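Local coordinates for cell surface protein (PDB 4GT6), which is of unknown function but, as an extracellular leucine-rich repeat protein of the BspA type, probably binds other proteins at the bacterial cell surface, at residues A[92-100]-A[118-126]; A[276-284]-A[299-307]. All coordinates share one frame; numbering follows the deposited sequence. Where two conformers were deposited one is given.

Interaction 1 of 2, residues A[92-100]-A[118-126]. With EDO (1,2-ethanediol), chain M.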
ATOM      1  N   VAL A  92      20.697  -9.758  -3.392  1.00 18.14           N
ATOM      2  CA  VAL A  92      20.657 -10.855  -2.441  1.00 19.46           C
ATOM      3  C   VAL A  92      20.660 -12.078  -3.329  1.00 27.83           C
ATOM      4  O   VAL A  92      19.653 -12.312  -3.994  1.00 30.39           O
ATOM      5  CB  VAL A  92      19.439 -10.767  -1.484  1.00 22.99           C
ATOM      6  CG1 VAL A  92      19.412 -11.976  -0.571  1.00 23.91           C
ATOM      7  CG2 VAL A  92      19.501  -9.490  -0.650  1.00 22.80           C
ATOM      8  N   THR A  93      21.792 -12.809  -3.419  1.00 22.99           N
ATOM      9  CA  THR A  93      21.875 -13.953  -4.329  1.00 22.43           C
ATOM     10  C   THR A  93      22.095 -15.286  -3.609  1.00 23.25           C
ATOM     11  O   THR A  93      22.362 -15.314  -2.420  1.00 19.08           O
ATOM     12  CB  THR A  93      23.022 -13.738  -5.320  1.00 26.90           C
ATOM     13  OG1 THR A  93      24.256 -13.623  -4.602  1.00 29.57           O
ATOM     14  CG2 THR A  93      22.786 -12.540  -6.249  1.00 33.12           C
ATOM     15  N   ILE A  94      22.004 -16.391  -4.358  1.00 21.44           N
ATOM     16  CA  ILE A  94      22.241 -17.716  -3.788  1.00 20.24           C
ATOM     17  C   ILE A  94      23.644 -18.127  -4.140  1.00 22.98           C
ATOM     18  O   ILE A  94      24.047 -18.017  -5.297  1.00 24.30           O
ATOM     19  CB  ILE A  94      21.186 -18.777  -4.244  1.00 23.07           C
ATOM     20  CG1 ILE A  94      19.717 -18.270  -4.052  1.00 23.87           C
ATOM     21  CG2 ILE A  94      21.416 -20.125  -3.522  1.00 20.68           C
ATOM     22  CD1 ILE A  94      19.295 -17.991  -2.575  1.00 25.37           C
ATOM     23  N   GLN A  95      24.373 -18.648  -3.159  1.00 20.54           N
ATOM     24  CA  GLN A  95      25.731 -19.139  -3.351  1.00 21.41           C
ATOM     25  C   GLN A  95      25.781 -20.133  -4.498  1.00 26.88           C
ATOM     26  O   GLN A  95      24.904 -20.993  -4.610  1.00 24.84           O
ATOM     27  CB  GLN A  95      26.255 -19.780  -2.054  1.00 22.97           C
ATOM     28  CG  GLN A  95      27.739 -20.192  -2.116  1.00 33.90           C
ATOM     29  CD  GLN A  95      28.263 -20.779  -0.822  1.00 44.31           C
ATOM     30  OE1 GLN A  95      27.721 -20.560   0.268  1.00 29.23           O
ATOM     31  NE2 GLN A  95      29.353 -21.530  -0.912  1.00 40.66           N
ATOM     32  N   ASP A  96      26.786 -19.964  -5.391  1.00 25.22           N
ATOM     33  CA  ASP A  96      27.052 -20.824  -6.552  1.00 26.60           C
ATOM     34  C   ASP A  96      25.897 -20.818  -7.566  1.00 30.64           C
ATOM     35  O   ASP A  96      25.807 -21.731  -8.396  1.00 31.47           O
ATOM     36  CB  ASP A  96      27.383 -22.262  -6.099  1.00 29.25           C
ATOM     37  CG  ASP A  96      28.620 -22.342  -5.236  1.00 42.60           C
ATOM     38  OD1 ASP A  96      29.621 -21.667  -5.567  1.00 43.84           O
ATOM     39  OD2 ASP A  96      28.592 -23.078  -4.230  1.00 49.37           O
ATOM     40  N   ASN A  97      25.023 -19.781  -7.503  1.00 26.96           N
ATOM     41  CA  ASN A  97      23.871 -19.579  -8.389  1.00 27.46           C
ATOM     42  C   ASN A  97      22.935 -20.823  -8.372  1.00 30.24           C
ATOM     43  O   ASN A  97      22.272 -21.131  -9.363  1.00 30.35           O
ATOM     44  CB  ASN A  97      24.352 -19.237  -9.838  1.00 33.83           C
ATOM     45  CG  ASN A  97      23.315 -18.624 -10.749  1.00 71.24           C
ATOM     46  OD1 ASN A  97      22.571 -17.709 -10.375  1.00 69.48           O
ATOM     47  ND2 ASN A  97      23.269 -19.099 -11.990  1.00 66.88           N
ATOM     48  N   LYS A  98      22.879 -21.527  -7.228  1.00 25.05           N
ATOM     49  CA  LYS A  98      21.978 -22.669  -7.066  1.00 24.19           C
ATOM     50  C   LYS A  98      20.540 -22.166  -6.863  1.00 26.55           C
ATOM     51  O   LYS A  98      20.366 -21.014  -6.468  1.00 24.16           O
ATOM     52  CB  LYS A  98      22.422 -23.520  -5.862  1.00 25.59           C
ATOM     53  CG  LYS A  98      23.621 -24.405  -6.163  1.00 33.13           C
ATOM     54  CD  LYS A  98      24.185 -24.999  -4.895  1.00 42.90           C
ATOM     55  CE  LYS A  98      25.323 -25.944  -5.193  1.00 55.99           C
ATOM     56  NZ  LYS A  98      26.009 -26.381  -3.951  1.00 65.54           N
ATOM     57  N   PRO A  99      19.491 -22.986  -7.116  1.00 24.83           N
ATOM     58  CA  PRO A  99      18.117 -22.523  -6.820  1.00 24.35           C
ATOM     59  C   PRO A  99      17.932 -22.155  -5.335  1.00 24.53           C
ATOM     60  O   PRO A  99      18.459 -22.829  -4.453  1.00 22.07           O
ATOM     61  CB  PRO A  99      17.243 -23.740  -7.180  1.00 26.42           C
ATOM     62  CG  PRO A  99      18.082 -24.542  -8.150  1.00 31.06           C
ATOM     63  CD  PRO A  99      19.490 -24.372  -7.641  1.00 26.64           C
ATOM     64  N   SER A 100      17.173 -21.087  -5.065  1.00 20.68           N
ATOM     65  CA  SER A 100      16.849 -20.680  -3.688  1.00 19.68           C
ATOM     66  C   SER A 100      16.035 -21.778  -2.978  1.00 22.91           C
ATOM     67  O   SER A 100      15.171 -22.393  -3.610  1.00 21.89           O
ATOM     68  CB  SER A 100      16.039 -19.385  -3.701  1.00 19.46           C
ATOM     69  OG  SER A 100      15.686 -19.040  -2.372  1.00 21.83           O
ATOM     70  N   ASP A 118      17.940  -7.068  -7.180  0.50 19.67           N
ATOM     71  CA  ASP A 118      18.002  -8.503  -7.465  0.50 19.71           C
ATOM     72  C   ASP A 118      17.631  -9.310  -6.244  0.50 23.88           C
ATOM     73  O   ASP A 118      18.380  -9.320  -5.265  0.50 23.59           O
ATOM     74  CB  ASP A 118      19.411  -8.892  -7.962  0.50 22.02           C
ATOM     75  CG  ASP A 118      19.897  -8.151  -9.198  0.50 33.10           C
ATOM     76  OD1 ASP A 118      19.054  -7.574  -9.921  0.50 32.58           O
ATOM     77  OD2 ASP A 118      21.121  -8.159  -9.449  0.50 42.74           O
ATOM     78  N   ILE A 119      16.473  -9.989  -6.298  1.00 20.73           N
ATOM     79  CA  ILE A 119      16.000 -10.809  -5.184  1.00 22.33           C
ATOM     80  C   ILE A 119      15.580 -12.243  -5.633  1.00 25.21           C
ATOM     81  O   ILE A 119      14.410 -12.597  -5.464  1.00 22.61           O
ATOM     82  CB  ILE A 119      14.850 -10.116  -4.387  1.00 26.83           C
ATOM     83  CG1 ILE A 119      13.741  -9.554  -5.300  1.00 28.70           C
ATOM     84  CG2 ILE A 119      15.396  -9.075  -3.462  1.00 30.05           C
ATOM     85  CD1 ILE A 119      12.355  -9.278  -4.579  1.00 38.02           C
ATOM     86  N   PRO A 120      16.512 -13.129  -6.064  1.00 26.07           N
ATOM     87  CA  PRO A 120      16.108 -14.523  -6.411  1.00 27.18           C
ATOM     88  C   PRO A 120      15.570 -15.366  -5.248  1.00 32.69           C
ATOM     89  O   PRO A 120      15.014 -16.429  -5.477  1.00 35.91           O
ATOM     90  CB  PRO A 120      17.407 -15.152  -6.911  1.00 30.03           C
ATOM     91  CG  PRO A 120      18.516 -14.323  -6.259  1.00 34.34           C
ATOM     92  CD  PRO A 120      17.952 -12.921  -6.325  1.00 29.22           C
ATOM     93  N   ILE A 121      15.726 -14.917  -4.017  1.00 30.85           N
ATOM     94  CA  ILE A 121      15.245 -15.610  -2.819  1.00 31.72           C
ATOM     95  C   ILE A 121      13.694 -15.804  -2.841  1.00 39.47           C
ATOM     96  O   ILE A 121      13.167 -16.585  -2.052  1.00 40.83           O
ATOM     97  CB  ILE A 121      15.694 -14.859  -1.539  1.00 34.44           C
ATOM     98  CG1 ILE A 121      15.226 -13.406  -1.560  1.00 35.50           C
ATOM     99  CG2 ILE A 121      17.217 -14.953  -1.367  1.00 35.84           C
ATOM    100  CD1 ILE A 121      15.005 -12.827  -0.256  1.00 48.13           C
ATOM    101  N   LEU A 122      12.978 -15.109  -3.743  1.00 34.78           N
ATOM    102  CA  LEU A 122      11.514 -15.180  -3.853  1.00 33.49           C
ATOM    103  C   LEU A 122      11.009 -16.383  -4.667  1.00 36.63           C
ATOM    104  O   LEU A 122       9.834 -16.742  -4.577  1.00 36.92           O
ATOM    105  CB  LEU A 122      11.054 -13.882  -4.519  1.00 33.17           C
ATOM    106  CG  LEU A 122       9.946 -13.106  -3.849  1.00 38.12           C
ATOM    107  CD1 LEU A 122      10.276 -12.773  -2.401  1.00 37.99           C
ATOM    108  CD2 LEU A 122       9.661 -11.865  -4.606  1.00 40.04           C
ATOM    109  N   ASP A 123      11.881 -17.007  -5.453  1.00 32.51           N
ATOM    110  CA  ASP A 123      11.529 -18.069  -6.396  1.00 32.12           C
ATOM    111  C   ASP A 123      10.789 -19.301  -5.812  1.00 33.16           C
ATOM    112  O   ASP A 123       9.976 -19.877  -6.530  1.00 32.25           O
ATOM    113  CB  ASP A 123      12.784 -18.517  -7.174  1.00 35.67           C
ATOM    114  CG  ASP A 123      13.443 -17.405  -8.001  1.00 52.25           C
ATOM    115  OD1 ASP A 123      12.773 -16.374  -8.267  1.00 52.18           O
ATOM    116  OD2 ASP A 123      14.632 -17.550  -8.347  1.00 61.90           O
ATOM    117  N   SER A 124      11.046 -19.726  -4.557  1.00 27.52           N
ATOM    118  CA  SER A 124      10.352 -20.911  -4.019  1.00 25.99           C
ATOM    119  C   SER A 124       9.712 -20.649  -2.626  1.00 23.40           C
ATOM    120  O   SER A 124       9.435 -21.588  -1.879  1.00 23.09           O
ATOM    121  CB  SER A 124      11.303 -22.104  -3.954  1.00 33.50           C
ATOM    122  OG  SER A 124      12.369 -21.840  -3.059  1.00 46.13           O
ATOM    123  N   VAL A 125       9.433 -19.389  -2.332  0.50 18.39           N
ATOM    124  CA  VAL A 125       8.850 -18.954  -1.069  0.50 16.86           C
ATOM    125  C   VAL A 125       7.369 -19.393  -0.969  0.50 19.82           C
ATOM    126  O   VAL A 125       6.675 -19.463  -1.990  0.50 19.33           O
ATOM    127  CB  VAL A 125       9.038 -17.418  -0.913  0.50 20.03           C
ATOM    128  CG1 VAL A 125       8.056 -16.611  -1.773  0.50 19.78           C
ATOM    129  CG2 VAL A 125       8.981 -16.994   0.543  0.50 19.14           C
ATOM    130  N   THR A 126       6.912 -19.730   0.249  1.00 15.95           N
ATOM    131  CA  THR A 126       5.516 -20.103   0.477  1.00 16.73           C
ATOM    132  C   THR A 126       4.898 -19.104   1.447  1.00 21.08           C
ATOM    133  O   THR A 126       3.682 -19.053   1.551  1.00 20.25           O
ATOM    134  CB  THR A 126       5.353 -21.542   0.958  1.00 22.53           C
ATOM    135  OG1 THR A 126       6.060 -21.717   2.179  1.00 22.62           O
ATOM    136  CG2 THR A 126       5.740 -22.580  -0.103  1.00 23.31           C
TER
HETATM  137  C1  EDO M 911      18.924 -18.319  -7.411  1.00 51.33           C
HETATM  138  O1  EDO M 911      20.133 -18.606  -8.102  1.00 49.08           O
HETATM  139  C2  EDO M 911      17.685 -18.986  -8.057  1.00 52.63           C
HETATM  140  O2  EDO M 911      16.571 -18.999  -7.153  1.00 50.28           O
HETATM  141  O   HOH W   1      12.823 -19.173  -2.537  1.00 26.50           O
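One ordered water is gripped by three groups where Ser-100 meets the turn from Leu-122 to Val-125. It accepts from OG of Ser-100 and from the backbone N of Ser-124, and donates a hydrogen bond to O of Ile-121, 2.7 Å away, so that a single water joins the end of 92-100 to that turn. The hydroxyl of Ser-100 also takes the backbone N-H of Val-102, which helps to fix its rotation. Beside the water the two segments bond directly. With chi1 63° the OG of Ser-124 lies between its backbone N and carbonyl carbon, and from there it donates to O of Ser-100 at 2.9 Å, approaching from above the carbonyl plane, 57° out of it.

At the other end the join is made by backbone, with N of Val-92 3.0 Å from O of Asp-118 and the N-H...O angle 164°. Next to it the Pro-120 ring lies against the strand, its CD pressed to within 2.9 Å of O of Val-92 while CG rests over CA of Thr-93. Deeper in, one methyl serves two neighbours: CG2 of Ile-121 meets CG1 of Val-92 at 3.8 Å and CD1 of Ile-94 at 3.9 Å. Between Ile-94 and Pro-120 a 1,2-ethanediol, probably from the crystallisation liquor, bridges the two segments; its O2 accepts from N of Ser-100 and donates to OD2 of Asp-123, 2.7 Å off.

A strand edge meeting the corresponding stretch of the next coil is as in leucine-rich repeat solenoids. Strand 91-94 is an edge strand of a three-stranded parallel sheet, bonded along its backbone to strand 68-71. Ile-71 of that strand and Phe-110 both touch Val-92 and Ile-121, while Ile-105 of strand 104-105 touches Ile-121, Leu-122 and Val-125.

Interaction 2 of 2, residues A[276-284]-A[299-307]. With EDO (1,2-ethanediol), chain B.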
ATOM      1  N   VAL A 276     -25.006   5.439  -3.751  1.00 15.21           N
ATOM      2  CA  VAL A 276     -23.783   5.715  -2.967  1.00 15.07           C
ATOM      3  C   VAL A 276     -24.196   6.376  -1.646  1.00 18.50           C
ATOM      4  O   VAL A 276     -24.818   7.453  -1.655  1.00 18.91           O
ATOM      5  CB  VAL A 276     -22.732   6.571  -3.728  1.00 18.13           C
ATOM      6  CG1 VAL A 276     -21.588   7.019  -2.792  1.00 17.54           C
ATOM      7  CG2 VAL A 276     -22.157   5.799  -4.918  1.00 18.20           C
ATOM      8  N   VAL A 277     -23.874   5.724  -0.532  1.00 14.22           N
ATOM      9  CA  VAL A 277     -24.247   6.251   0.793  1.00 15.65           C
ATOM     10  C   VAL A 277     -23.024   6.765   1.563  1.00 19.82           C
ATOM     11  O   VAL A 277     -23.194   7.435   2.584  1.00 18.92           O
ATOM     12  CB  VAL A 277     -25.076   5.262   1.648  1.00 20.74           C
ATOM     13  CG1 VAL A 277     -26.388   4.905   0.952  1.00 20.44           C
ATOM     14  CG2 VAL A 277     -24.282   4.009   2.025  1.00 20.67           C
ATOM     15  N   SER A 278     -21.803   6.420   1.126  1.00 16.45           N
ATOM     16  CA  SER A 278     -20.597   6.903   1.818  1.00 15.87           C
ATOM     17  C   SER A 278     -19.404   6.980   0.875  1.00 19.61           C
ATOM     18  O   SER A 278     -19.331   6.261  -0.111  1.00 16.81           O
ATOM     19  CB  SER A 278     -20.245   6.034   3.028  1.00 18.38           C
ATOM     20  OG  SER A 278     -19.866   4.723   2.651  1.00 22.59           O
ATOM     21  N   ILE A 279     -18.484   7.878   1.204  1.00 17.88           N
ATOM     22  CA  ILE A 279     -17.227   8.136   0.484  1.00 17.80           C
ATOM     23  C   ILE A 279     -16.092   8.022   1.484  1.00 20.45           C
ATOM     24  O   ILE A 279     -16.187   8.608   2.568  1.00 19.64           O
ATOM     25  CB  ILE A 279     -17.239   9.540  -0.172  1.00 20.60           C
ATOM     26  CG1 ILE A 279     -18.468   9.746  -1.083  1.00 20.80           C
ATOM     27  CG2 ILE A 279     -15.955   9.779  -0.959  1.00 19.95           C
ATOM     28  CD1 ILE A 279     -18.673  11.222  -1.507  1.00 29.15           C
ATOM     29  N   GLY A 280     -15.021   7.321   1.105  1.00 16.53           N
ATOM     30  CA  GLY A 280     -13.865   7.151   1.968  1.00 16.03           C
ATOM     31  C   GLY A 280     -12.917   8.333   1.932  1.00 16.43           C
ATOM     32  O   GLY A 280     -12.918   9.129   0.987  1.00 14.95           O
ATOM     33  N   THR A 281     -12.053   8.411   2.937  1.00 16.07           N
ATOM     34  CA  THR A 281     -10.997   9.431   3.036  1.00 16.33           C
ATOM     35  C   THR A 281     -10.210   9.544   1.721  1.00 17.31           C
ATOM     36  O   THR A 281      -9.844   8.522   1.126  1.00 16.87           O
ATOM     37  CB  THR A 281     -10.025   9.051   4.177  1.00 21.58           C
ATOM     38  OG1 THR A 281     -10.751   9.063   5.407  1.00 20.70           O
ATOM     39  CG2 THR A 281      -8.810  10.016   4.269  1.00 20.56           C
ATOM     40  N   GLY A 282      -9.990  10.781   1.279  1.00 14.96           N
ATOM     41  CA  GLY A 282      -9.178  11.101   0.106  1.00 15.93           C
ATOM     42  C   GLY A 282      -9.617  10.413  -1.173  1.00 17.83           C
ATOM     43  O   GLY A 282      -8.792  10.168  -2.055  1.00 17.60           O
ATOM     44  N   ALA A 283     -10.917  10.148  -1.310  1.00 15.39           N
ATOM     45  CA  ALA A 283     -11.424   9.436  -2.482  1.00 14.74           C
ATOM     46  C   ALA A 283     -11.012  10.091  -3.796  1.00 16.81           C
ATOM     47  O   ALA A 283     -10.687   9.369  -4.714  1.00 17.62           O
ATOM     48  CB  ALA A 283     -12.926   9.308  -2.417  1.00 14.47           C
ATOM     49  N   PHE A 284     -11.004  11.432  -3.892  1.00 13.66           N
ATOM     50  CA  PHE A 284     -10.656  12.135  -5.141  1.00 14.04           C
ATOM     51  C   PHE A 284      -9.454  13.050  -4.937  1.00 20.12           C
ATOM     52  O   PHE A 284      -9.275  14.014  -5.684  1.00 20.73           O
ATOM     53  CB  PHE A 284     -11.861  12.961  -5.640  1.00 16.29           C
ATOM     54  CG  PHE A 284     -13.051  12.112  -6.013  1.00 16.41           C
ATOM     55  CD1 PHE A 284     -13.184  11.601  -7.299  1.00 18.19           C
ATOM     56  CD2 PHE A 284     -14.038  11.822  -5.080  1.00 17.11           C
ATOM     57  CE1 PHE A 284     -14.291  10.817  -7.642  1.00 18.82           C
ATOM     58  CE2 PHE A 284     -15.130  11.021  -5.416  1.00 20.26           C
ATOM     59  CZ  PHE A 284     -15.246  10.517  -6.694  1.00 18.17           C
ATOM     60  N   ILE A 299     -25.441  10.745   0.506  1.00 16.61           N
ATOM     61  CA  ILE A 299     -24.233  10.907   1.319  1.00 16.37           C
ATOM     62  C   ILE A 299     -24.506  11.986   2.367  1.00 18.60           C
ATOM     63  O   ILE A 299     -25.270  12.911   2.086  1.00 18.24           O
ATOM     64  CB  ILE A 299     -22.973  11.194   0.475  1.00 19.53           C
ATOM     65  CG1 ILE A 299     -23.166  12.426  -0.425  1.00 20.40           C
ATOM     66  CG2 ILE A 299     -22.599   9.935  -0.353  1.00 19.90           C
ATOM     67  CD1 ILE A 299     -21.803  13.065  -0.900  1.00 22.96           C
ATOM     68  N   THR A 300     -23.890  11.873   3.567  1.00 15.27           N
ATOM     69  CA  THR A 300     -24.131  12.840   4.647  1.00 15.33           C
ATOM     70  C   THR A 300     -22.824  13.436   5.177  1.00 19.52           C
ATOM     71  O   THR A 300     -22.862  14.231   6.124  1.00 18.34           O
ATOM     72  CB  THR A 300     -24.942  12.194   5.799  1.00 21.12           C
ATOM     73  OG1 THR A 300     -24.149  11.153   6.378  1.00 21.45           O
ATOM     74  CG2 THR A 300     -26.287  11.633   5.346  1.00 21.50           C
ATOM     75  N   GLU A 301     -21.676  13.078   4.561  1.00 17.08           N
ATOM     76  CA  GLU A 301     -20.379  13.590   4.994  1.00 18.64           C
ATOM     77  C   GLU A 301     -19.429  13.730   3.822  1.00 20.92           C
ATOM     78  O   GLU A 301     -19.470  12.911   2.901  1.00 20.02           O
ATOM     79  CB  GLU A 301     -19.802  12.598   6.024  1.00 21.15           C
ATOM     80  CG  GLU A 301     -18.372  12.808   6.486  1.00 36.40           C
ATOM     81  CD  GLU A 301     -17.898  11.635   7.324  1.00 58.60           C
ATOM     82  OE1 GLU A 301     -18.424  11.467   8.448  1.00 50.62           O
ATOM     83  OE2 GLU A 301     -17.051  10.851   6.835  1.00 41.56           O
ATOM     84  N   LEU A 302     -18.584  14.774   3.854  1.00 17.40           N
ATOM     85  CA  LEU A 302     -17.450  14.927   2.936  1.00 18.07           C
ATOM     86  C   LEU A 302     -16.234  14.512   3.777  1.00 20.97           C
ATOM     87  O   LEU A 302     -15.947  15.159   4.796  1.00 20.16           O
ATOM     88  CB  LEU A 302     -17.338  16.343   2.343  1.00 19.52           C
ATOM     89  CG  LEU A 302     -18.442  16.748   1.346  1.00 25.57           C
ATOM     90  CD1 LEU A 302     -18.003  17.957   0.580  1.00 27.80           C
ATOM     91  CD2 LEU A 302     -18.767  15.633   0.357  1.00 27.43           C
ATOM     92  N   PRO A 303     -15.624  13.337   3.493  1.00 17.30           N
ATOM     93  CA  PRO A 303     -14.589  12.822   4.396  1.00 17.31           C
ATOM     94  C   PRO A 303     -13.291  13.601   4.310  1.00 19.23           C
ATOM     95  O   PRO A 303     -13.116  14.445   3.433  1.00 19.10           O
ATOM     96  CB  PRO A 303     -14.417  11.378   3.927  1.00 19.07           C
ATOM     97  CG  PRO A 303     -14.702  11.446   2.456  1.00 22.41           C
ATOM     98  CD  PRO A 303     -15.863  12.410   2.365  1.00 18.66           C
ATOM     99  N   GLU A 304     -12.353  13.277   5.196  1.00 16.77           N
ATOM    100  CA  GLU A 304     -11.062  13.928   5.228  1.00 17.43           C
ATOM    101  C   GLU A 304     -10.368  13.875   3.858  1.00 19.37           C
ATOM    102  O   GLU A 304     -10.399  12.839   3.190  1.00 17.99           O
ATOM    103  CB  GLU A 304     -10.213  13.230   6.307  1.00 19.87           C
ATOM    104  CG  GLU A 304      -8.749  13.611   6.366  1.00 33.14           C
ATOM    105  CD  GLU A 304      -8.036  12.747   7.386  1.00 54.02           C
ATOM    106  OE1 GLU A 304      -8.559  12.625   8.519  1.00 40.24           O
ATOM    107  OE2 GLU A 304      -7.019  12.111   7.022  1.00 44.79           O
ATOM    108  N   SER A 305      -9.800  15.028   3.422  1.00 18.09           N
ATOM    109  CA  SER A 305      -9.023  15.186   2.178  1.00 18.64           C
ATOM    110  C   SER A 305      -9.766  14.711   0.915  1.00 19.72           C
ATOM    111  O   SER A 305      -9.102  14.409  -0.080  1.00 19.76           O
ATOM    112  CB  SER A 305      -7.707  14.407   2.273  1.00 22.56           C
ATOM    113  OG  SER A 305      -6.911  14.771   3.387  1.00 23.31           O
ATOM    114  N   VAL A 306     -11.113  14.674   0.932  1.00 14.62           N
ATOM    115  CA  VAL A 306     -11.888  14.093  -0.194  1.00 14.53           C
ATOM    116  C   VAL A 306     -11.505  14.727  -1.566  1.00 16.88           C
ATOM    117  O   VAL A 306     -11.325  13.984  -2.528  1.00 16.42           O
ATOM    118  CB  VAL A 306     -13.424  14.065   0.045  1.00 18.45           C
ATOM    119  CG1 VAL A 306     -14.006  15.456   0.319  1.00 18.32           C
ATOM    120  CG2 VAL A 306     -14.164  13.340  -1.095  1.00 17.99           C
ATOM    121  N   PHE A 307     -11.365  16.052  -1.641  1.00 16.37           N
ATOM    122  CA  PHE A 307     -10.985  16.766  -2.862  1.00 17.47           C
ATOM    123  C   PHE A 307      -9.708  17.570  -2.658  1.00 21.79           C
ATOM    124  O   PHE A 307      -9.465  18.522  -3.392  1.00 22.06           O
ATOM    125  CB  PHE A 307     -12.132  17.683  -3.339  1.00 19.45           C
ATOM    126  CG  PHE A 307     -13.387  16.915  -3.671  1.00 19.11           C
ATOM    127  CD1 PHE A 307     -13.438  16.073  -4.781  1.00 20.02           C
ATOM    128  CD2 PHE A 307     -14.532  17.051  -2.890  1.00 19.99           C
ATOM    129  CE1 PHE A 307     -14.597  15.340  -5.073  1.00 20.20           C
ATOM    130  CE2 PHE A 307     -15.688  16.321  -3.183  1.00 21.69           C
ATOM    131  CZ  PHE A 307     -15.714  15.468  -4.268  1.00 19.79           C
TER
HETATM  132  C1  EDO B 900     -13.510   6.821   6.042  1.00 43.55           C
HETATM  133  O1  EDO B 900     -12.762   6.254   4.961  1.00 38.10           O
HETATM  134  C2  EDO B 900     -14.847   7.430   5.549  1.00 47.21           C
HETATM  135  O2  EDO B 900     -15.878   6.456   5.552  1.00 48.98           O
HETATM  136  O   HOH W   2     -22.116   9.603   3.929  1.00 16.16           O
HETATM  137  O   HOH W   3     -19.612  10.114   2.945  1.00 23.62           O
HETATM  138  O   HOH W   4     -17.774   9.179   4.827  1.00 32.49           O
HETATM  139  O   HOH W   5     -12.536  10.772   6.720  1.00 27.58           O
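The methyl CG2 of Ile-299 fits against the bend of backbone at Val-276 and Val-277, 3.6 Å from O of Val-276, while its other branch ends with CD1 3.7 Å from CD1 of Ile-279. The two branches of one residue thus meet backbone and side chain. The Pro-303 ring is the next bump: its CG is wedged between O of Ile-279, at 3.2 Å, and O of Gly-280. The Ile-279 side chain crosses that ring at about a right angle, and its CG2, anti to the backbone N (chi1 -54°), meets CG of Pro-303 and CG2 of Val-306.

Beyond this the two turns stack. CA of Gly-282 settles over Ser-305, 3.3 Å from its O, and N of Gly-282 donates to O of Glu-304 at 2.8 Å. Next in line, N of Phe-284 bonds to O of Val-306. The rings of Phe-284 and Phe-307 follow, nearly parallel, planes at 21°, but displaced until little of one lies over the other, centroids 5.4 Å apart. Where the strands part, waters span them, one linking N of Ile-279 to O of Glu-301.

Phe-284 stacks in turn on Phe-261, and Phe-307 meets Phe-330, extending a phenylalanine ladder through the core. Such a spine, with apolar residues and turns recurring at like places in successive coils, is characteristic of the leucine-rich repeat solenoid.

How the interactions relate
The earlier of the two along the chain, interaction 1, closes a loop of 17 residues that includes strand 104-105, and ties edge strand 91-94 to the loop ahead of strand 127-128. The chain then runs on through further coils before interaction 2 closes a second loop, of 14 residues, tying strand 278-279 and its turn to strand 301-302 and its turn. The loops follow in series, neither nesting nor crossing. The centres of interactions 1 and 2 are 44 Å apart, and the nearest atoms of interactions 1 and 2 about 29 Å apart. They belong to separate stretches of BspA-type repeats, and each joins one coil to the next.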